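Local coordinates for 2,4-dihydroxyhept-2-ene-1,7-dioic acid aldolase (Kordia algicida OT-1, PDB 6BDE), which binds heme and probably senses nitric oxide or oxygen, as a member of the heme nitric oxide/oxygen (H-NOX) family, at residues V22-T27 with S56-V61. The protein carries 1 engineered substitution. Residues are numbered along the deposited sequence; the frame is centred on the assembly and turned at random.
Sequences VDKIIT and SANTDV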
loop_
_atom_site.group_PDB
_atom_site.type_symbol
_atom_site.label_atom_id
_atom_site.label_comp_id
_atom_site.label_asym_id
_atom_site.label_seq_id
_atom_site.Cartn_x
_atom_site.Cartn_y
_atom_site.Cartn_z
ATOM N N VAL A 22 -2.690 20.277 -1.965
ATOM C CA VAL A 22 -1.918 19.647 -3.033
ATOM C C VAL A 22 -0.844 20.602 -3.536
ATOM O O VAL A 22 0.323 20.226 -3.700
ATOM C CB VAL A 22 -2.844 19.194 -4.176
ATOM C CG1 VAL A 22 -2.031 18.554 -5.295
ATOM C CG2 VAL A 22 -3.900 18.234 -3.657
ATOM N N ASP A 23 -1.226 21.857 -3.784
ATOM C CA ASP A 23 -0.257 22.864 -4.201
ATOM C C ASP A 23 0.762 23.146 -3.106
ATOM O O ASP A 23 1.924 23.445 -3.402
ATOM C CB ASP A 23 -0.973 24.157 -4.588
ATOM C CG ASP A 23 -1.861 23.990 -5.803
ATOM O OD1 ASP A 23 -2.998 24.506 -5.785
ATOM O OD2 ASP A 23 -1.421 23.346 -6.779
ATOM N N LYS A 24 0.347 23.058 -1.840
ATOM C CA LYS A 24 1.244 23.392 -0.739
ATOM C C LYS A 24 2.363 22.365 -0.604
ATOM O O LYS A 24 3.546 22.722 -0.584
ATOM C CB LYS A 24 0.456 23.504 0.566
ATOM C CG LYS A 24 1.334 23.694 1.793
ATOM C CD LYS A 24 0.604 24.436 2.901
ATOM C CE LYS A 24 1.502 24.628 4.115
ATOM N NZ LYS A 24 0.873 25.493 5.150
ATOM N N ILE A 25 2.007 21.080 -0.510
ATOM C CA ILE A 25 3.027 20.051 -0.335
ATOM C C ILE A 25 3.917 19.955 -1.567
ATOM O O ILE A 25 5.084 19.556 -1.467
ATOM C CB ILE A 25 2.379 18.695 0.005
ATOM C CG1 ILE A 25 1.541 18.180 -1.167
ATOM C CG2 ILE A 25 1.531 18.811 1.262
ATOM C CD1 ILE A 25 1.015 16.773 -0.967
ATOM N N ILE A 26 3.396 20.321 -2.740
ATOM C CA ILE A 26 4.228 20.367 -3.937
ATOM C C ILE A 26 5.182 21.553 -3.871
ATOM O O ILE A 26 6.361 21.443 -4.225
ATOM C CB ILE A 26 3.345 20.412 -5.198
ATOM C CG1 ILE A 26 2.750 19.033 -5.482
ATOM C CG2 ILE A 26 4.141 20.906 -6.399
ATOM C CD1 ILE A 26 1.850 18.998 -6.696
ATOM N N THR A 27 4.690 22.705 -3.406
ATOM C CA THR A 27 5.548 23.879 -3.285
ATOM C C THR A 27 6.632 23.668 -2.232
ATOM O O THR A 27 7.789 24.053 -2.441
ATOM C CB THR A 27 4.699 25.112 -2.963
ATOM O OG1 THR A 27 3.968 25.506 -4.132
ATOM C CG2 THR A 27 5.573 26.273 -2.514
ATOM N N SER A 56 2.114 15.327 6.197
ATOM C CA SER A 56 1.975 14.978 7.607
ATOM C C SER A 56 2.180 16.194 8.501
ATOM O O SER A 56 1.454 16.380 9.485
ATOM C CB SER A 56 2.961 13.870 7.971
ATOM O OG SER A 56 2.784 13.453 9.314
ATOM N N ALA A 57 3.165 17.034 8.176
ATOM C CA ALA A 57 3.409 18.227 8.979
ATOM C C ALA A 57 2.271 19.231 8.841
ATOM O O ALA A 57 1.898 19.893 9.817
ATOM C CB ALA A 57 4.739 18.866 8.580
ATOM N N ASN A 58 1.702 19.353 7.640
ATOM C CA ASN A 58 0.657 20.345 7.418
ATOM C C ASN A 58 -0.667 19.909 8.036
ATOM O O ASN A 58 -1.397 20.733 8.598
ATOM C CB ASN A 58 0.497 20.602 5.920
ATOM C CG ASN A 58 1.716 21.261 5.309
ATOM O OD1 ASN A 58 2.583 21.765 6.023
ATOM N ND2 ASN A 58 1.797 21.248 3.985
ATOM N N THR A 59 -0.985 18.619 7.956
ATOM C CA THR A 59 -2.278 18.119 8.404
ATOM C C THR A 59 -2.255 17.568 9.823
ATOM O O THR A 59 -3.327 17.321 10.387
ATOM C CB THR A 59 -2.774 17.026 7.451
ATOM O OG1 THR A 59 -1.875 15.911 7.496
ATOM C CG2 THR A 59 -2.838 17.557 6.026
ATOM N N ASP A 60 -1.071 17.375 10.407
ATOM C CA ASP A 60 -0.894 16.755 11.720
ATOM C C ASP A 60 -1.390 15.312 11.751
ATOM O O ASP A 60 -1.634 14.757 12.826
ATOM C CB ASP A 60 -1.571 17.573 12.829
ATOM C CG ASP A 60 -0.932 17.352 14.188
ATOM O OD1 ASP A 60 0.207 16.840 14.235
ATOM O OD2 ASP A 60 -1.569 17.688 15.208
ATOM N N VAL A 61 -1.542 14.689 10.586
ATOM C CA VAL A 61 -1.851 13.267 10.484
ATOM C C VAL A 61 -0.549 12.524 10.231
ATOM O O VAL A 61 0.264 12.944 9.400
ATOM C CB VAL A 61 -2.877 12.991 9.367
ATOM C CG1 VAL A 61 -3.112 11.491 9.210
ATOM C CG2 VAL A 61 -4.181 13.729 9.645
#
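Lys24 CG stands anti to the backbone N (chi1 173°), and the chain stays extended beyond it. Asn58 CG sits beside the backbone N (chi1 -66°), anti to the carbonyl carbon, which sends the amide across to the facing helix. The two side chains meet from opposite directions, and the lysine methylenes lie over one face of the amide, toward its ND2 end. Lys24 CG is 3.3 Å from Asn58 ND2. Lys24 CE lies 3.4 Å from Asn58 ND2, with Asn58 CG and OD1 slightly further. The ammonium stays further off, with Lys24 NZ 4.2 Å from Asn58 OD1. Ile25 CG2 reaches Asn58 ND2 from the other side of the amide plane, at 3.7 Å. The Ile25 side chain also packs on Leu10 of helix 3-17 and on Leu51 and Leu55 of helix 45-59. Asn58 ND2 is hydrogen-bonded to Gln28 OE1, just past segment 22-27. With an alanine here instead of Asn58, Gln28 OE1 is likely to lose this donor and the Lys24 methylenes the amide face beneath them. No hydrogen bond or salt bridge joins the two segments themselves: away from the heme, ND2 has aliphatic carbon on both sides while its hydrogen bond goes to Gln28.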